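Local coordinates for protein endonuclease IV (Thermus thermophilus, PDB 3AAM) that cleaves DNA at apurinic or apyrimidinic sites during base excision repair, as a metal-dependent endonuclease that leaves a 3'-hydroxyl and a 5'-terminal sugar phosphate, at residues V202-D207 and I246-R251. Sequence-based numbering, arbitrary orientation.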
ATOM      1  N   VAL A 202       3.008   4.420   5.173  1.00  7.95           N
ATOM      2  CA  VAL A 202       1.873   4.469   4.269  1.00  7.79           C
ATOM      3  C   VAL A 202       0.659   3.765   4.845  1.00  7.70           C
ATOM      4  O   VAL A 202       0.773   2.709   5.470  1.00  7.82           O
ATOM      5  CB  VAL A 202       2.218   3.808   2.911  1.00  6.87           C
ATOM      6  CG1 VAL A 202       1.022   3.882   1.977  1.00  8.77           C
ATOM      7  CG2 VAL A 202       3.432   4.484   2.290  1.00  6.96           C
ATOM      8  N   VAL A 203      -0.504   4.365   4.627  1.00  6.86           N
ATOM      9  CA  VAL A 203      -1.756   3.800   5.092  1.00  6.67           C
ATOM     10  C   VAL A 203      -2.690   3.593   3.904  1.00  7.06           C
ATOM     11  O   VAL A 203      -2.888   4.509   3.101  1.00  6.51           O
ATOM     12  CB  VAL A 203      -2.478   4.748   6.089  1.00  4.48           C
ATOM     13  CG1 VAL A 203      -3.849   4.171   6.449  1.00  7.15           C
ATOM     14  CG2 VAL A 203      -1.633   4.951   7.342  1.00  6.82           C
ATOM     15  N   HIS A 204      -3.225   2.384   3.762  1.00  6.23           N
ATOM     16  CA  HIS A 204      -4.208   2.127   2.711  1.00  5.62           C
ATOM     17  C   HIS A 204      -5.513   2.371   3.465  1.00  5.54           C
ATOM     18  O   HIS A 204      -6.002   1.498   4.190  1.00  6.08           O
ATOM     19  CB  HIS A 204      -4.134   0.681   2.205  1.00  5.14           C
ATOM     20  CG  HIS A 204      -3.008   0.425   1.251  1.00  6.42           C
ATOM     21  ND1 HIS A 204      -2.446   1.414   0.470  1.00  9.25           N
ATOM     22  CD2 HIS A 204      -2.369  -0.723   0.920  1.00  4.88           C
ATOM     23  CE1 HIS A 204      -1.508   0.885  -0.298  1.00  7.37           C
ATOM     24  NE2 HIS A 204      -1.443  -0.411  -0.045  1.00 10.47           N
ATOM     25  N   LEU A 205      -6.042   3.583   3.310  1.00  4.88           N
ATOM     26  CA  LEU A 205      -7.246   4.026   4.000  1.00  5.85           C
ATOM     27  C   LEU A 205      -8.527   3.567   3.318  1.00  6.60           C
ATOM     28  O   LEU A 205      -9.353   4.374   2.897  1.00  8.09           O
ATOM     29  CB  LEU A 205      -7.227   5.555   4.118  1.00  7.76           C
ATOM     30  CG  LEU A 205      -8.114   6.191   5.191  1.00  6.41           C
ATOM     31  CD1 LEU A 205      -7.556   5.877   6.579  1.00  7.92           C
ATOM     32  CD2 LEU A 205      -8.170   7.693   4.976  1.00  6.73           C
ATOM     33  N   ASN A 206      -8.675   2.255   3.219  1.00  5.52           N
ATOM     34  CA  ASN A 206      -9.840   1.643   2.598  1.00  5.71           C
ATOM     35  C   ASN A 206     -10.993   1.458   3.576  1.00  6.72           C
ATOM     36  O   ASN A 206     -10.775   1.073   4.724  1.00  7.15           O
ATOM     37  CB  ASN A 206      -9.461   0.263   2.049  1.00  4.54           C
ATOM     38  CG  ASN A 206      -8.435   0.339   0.942  1.00  6.04           C
ATOM     39  OD1 ASN A 206      -7.441  -0.392   0.944  1.00  8.12           O
ATOM     40  ND2 ASN A 206      -8.672   1.217  -0.013  1.00  6.13           N
ATOM     41  N   ASP A 207     -12.217   1.741   3.141  1.00  7.24           N
ATOM     42  CA  ASP A 207     -13.343   1.486   4.020  1.00  6.75           C
ATOM     43  C   ASP A 207     -13.633   0.013   3.739  1.00  8.27           C
ATOM     44  O   ASP A 207     -13.030  -0.576   2.838  1.00  7.68           O
ATOM     45  CB  ASP A 207     -14.559   2.354   3.694  1.00  7.39           C
ATOM     46  CG  ASP A 207     -15.538   2.433   4.862  1.00 10.11           C
ATOM     47  OD1 ASP A 207     -15.628   1.449   5.632  1.00 10.08           O
ATOM     48  OD2 ASP A 207     -16.226   3.469   5.009  1.00 10.25           O
ATOM     49  N   ILE A 246      -3.341   6.253   0.911  1.00  4.68           N
ATOM     50  CA  ILE A 246      -3.778   5.833  -0.418  1.00  4.81           C
ATOM     51  C   ILE A 246      -5.078   5.038  -0.341  1.00  5.30           C
ATOM     52  O   ILE A 246      -5.184   4.072   0.419  1.00  6.55           O
ATOM     53  CB  ILE A 246      -2.702   4.938  -1.105  1.00  6.33           C
ATOM     54  CG1 ILE A 246      -1.411   5.729  -1.325  1.00  6.90           C
ATOM     55  CG2 ILE A 246      -3.225   4.406  -2.431  1.00  7.14           C
ATOM     56  CD1 ILE A 246      -1.564   6.926  -2.265  1.00  8.47           C
ATOM     57  N   LEU A 247      -6.067   5.450  -1.127  1.00  5.56           N
ATOM     58  CA  LEU A 247      -7.352   4.761  -1.185  1.00  6.00           C
ATOM     59  C   LEU A 247      -7.258   3.825  -2.387  1.00  6.26           C
ATOM     60  O   LEU A 247      -6.727   4.209  -3.431  1.00  7.76           O
ATOM     61  CB  LEU A 247      -8.493   5.765  -1.389  1.00  6.90           C
ATOM     62  CG  LEU A 247      -9.897   5.166  -1.491  1.00  5.64           C
ATOM     63  CD1 LEU A 247     -10.274   4.449  -0.195  1.00  7.24           C
ATOM     64  CD2 LEU A 247     -10.892   6.279  -1.786  1.00  9.21           C
ATOM     65  N   GLU A 248      -7.750   2.598  -2.228  1.00  7.30           N
ATOM     66  CA  GLU A 248      -7.702   1.600  -3.297  1.00  6.95           C
ATOM     67  C   GLU A 248      -9.112   1.117  -3.620  1.00  6.96           C
ATOM     68  O   GLU A 248      -9.535   0.060  -3.161  1.00  6.99           O
ATOM     69  CB  GLU A 248      -6.843   0.411  -2.862  1.00  8.80           C
ATOM     70  CG  GLU A 248      -5.451   0.774  -2.357  1.00  8.09           C
ATOM     71  CD  GLU A 248      -4.682  -0.443  -1.883  1.00  8.95           C
ATOM     72  OE1 GLU A 248      -5.246  -1.228  -1.089  1.00  9.23           O
ATOM     73  OE2 GLU A 248      -3.518  -0.613  -2.295  1.00  9.45           O
ATOM     74  N   THR A 249      -9.839   1.901  -4.408  1.00  5.96           N
ATOM     75  CA  THR A 249     -11.206   1.556  -4.774  1.00  5.60           C
ATOM     76  C   THR A 249     -11.439   1.868  -6.249  1.00  6.46           C
ATOM     77  O   THR A 249     -10.587   2.461  -6.899  1.00  6.55           O
ATOM     78  CB  THR A 249     -12.200   2.345  -3.913  1.00  6.57           C
ATOM     79  OG1 THR A 249     -11.958   3.747  -4.081  1.00  9.50           O
ATOM     80  CG2 THR A 249     -12.042   1.974  -2.449  1.00  7.94           C
ATOM     81  N   PRO A 250     -12.593   1.459  -6.798  1.00  6.79           N
ATOM     82  CA  PRO A 250     -12.891   1.718  -8.212  1.00  7.57           C
ATOM     83  C   PRO A 250     -12.661   3.173  -8.625  1.00  8.31           C
ATOM     84  O   PRO A 250     -13.014   4.103  -7.895  1.00  7.22           O
ATOM     85  CB  PRO A 250     -14.345   1.285  -8.331  1.00  7.51           C
ATOM     86  CG  PRO A 250     -14.398   0.119  -7.385  1.00  7.86           C
ATOM     87  CD  PRO A 250     -13.668   0.665  -6.175  1.00  6.44           C
ATOM     88  N   ARG A 251     -12.085   3.348  -9.811  1.00  7.22           N
ATOM     89  CA  ARG A 251     -11.754   4.669 -10.332  1.00  8.36           C
ATOM     90  C   ARG A 251     -12.729   5.177 -11.387  1.00  7.54           C
ATOM     91  O   ARG A 251     -13.350   4.397 -12.102  1.00  9.26           O
ATOM     92  CB  ARG A 251     -10.353   4.630 -10.934  1.00  8.09           C
ATOM     93  CG  ARG A 251      -9.252   4.229  -9.951  1.00  8.87           C
ATOM     94  CD  ARG A 251      -8.998   5.345  -8.952  1.00  8.96           C
ATOM     95  NE  ARG A 251      -8.986   6.631  -9.639  1.00  8.14           N
ATOM     96  CZ  ARG A 251      -8.135   6.957 -10.606  1.00  6.93           C
ATOM     97  NH1 ARG A 251      -7.199   6.100 -10.996  1.00  8.66           N
ATOM     98  NH2 ARG A 251      -8.258   8.121 -11.229  1.00  8.63           N
TER
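I246 N gives a nearly straight 2.8 Å hydrogen bond to V203 O, and L205 N returns a weak one to I246 O as the two segments run side by side in the same direction, 25° apart. After H204 the chain bends in an inverse gamma turn centred on L205. On the face that also bears H204, the CG1 methyl of V202 lies 4.5 Å from the CG1 methylene of I246, a loose apolar contact. L247 CD1 covers L205 O at 3.2 Å, a buried oxygen without a polar partner; both leucines, apolar and branched, also pack on F263 of helix 253-267. The flat imidazole of H204 suits its place because E248 OE2 lies 3.0 Å above the ring plane, toward the rim, the ring and carboxylate planes 28° apart, while H69 meets the ring as well. CG of H204 stands beside its backbone N (chi1 -79°), turning the ring under that carboxylate, whose OE2 is held by Q32. An alanine in place of H204 would probably open a gap beneath the E248 carboxylate, depriving OE2 of its stacking partner. The short, flat amide of N206 reaches both E248 and the manganese ligand H219, whose ND1 bonds E248 O. Neighbouring parallel strands thus lead toward the metal site, as in a TIM barrel with its active site at the C-terminal strand ends.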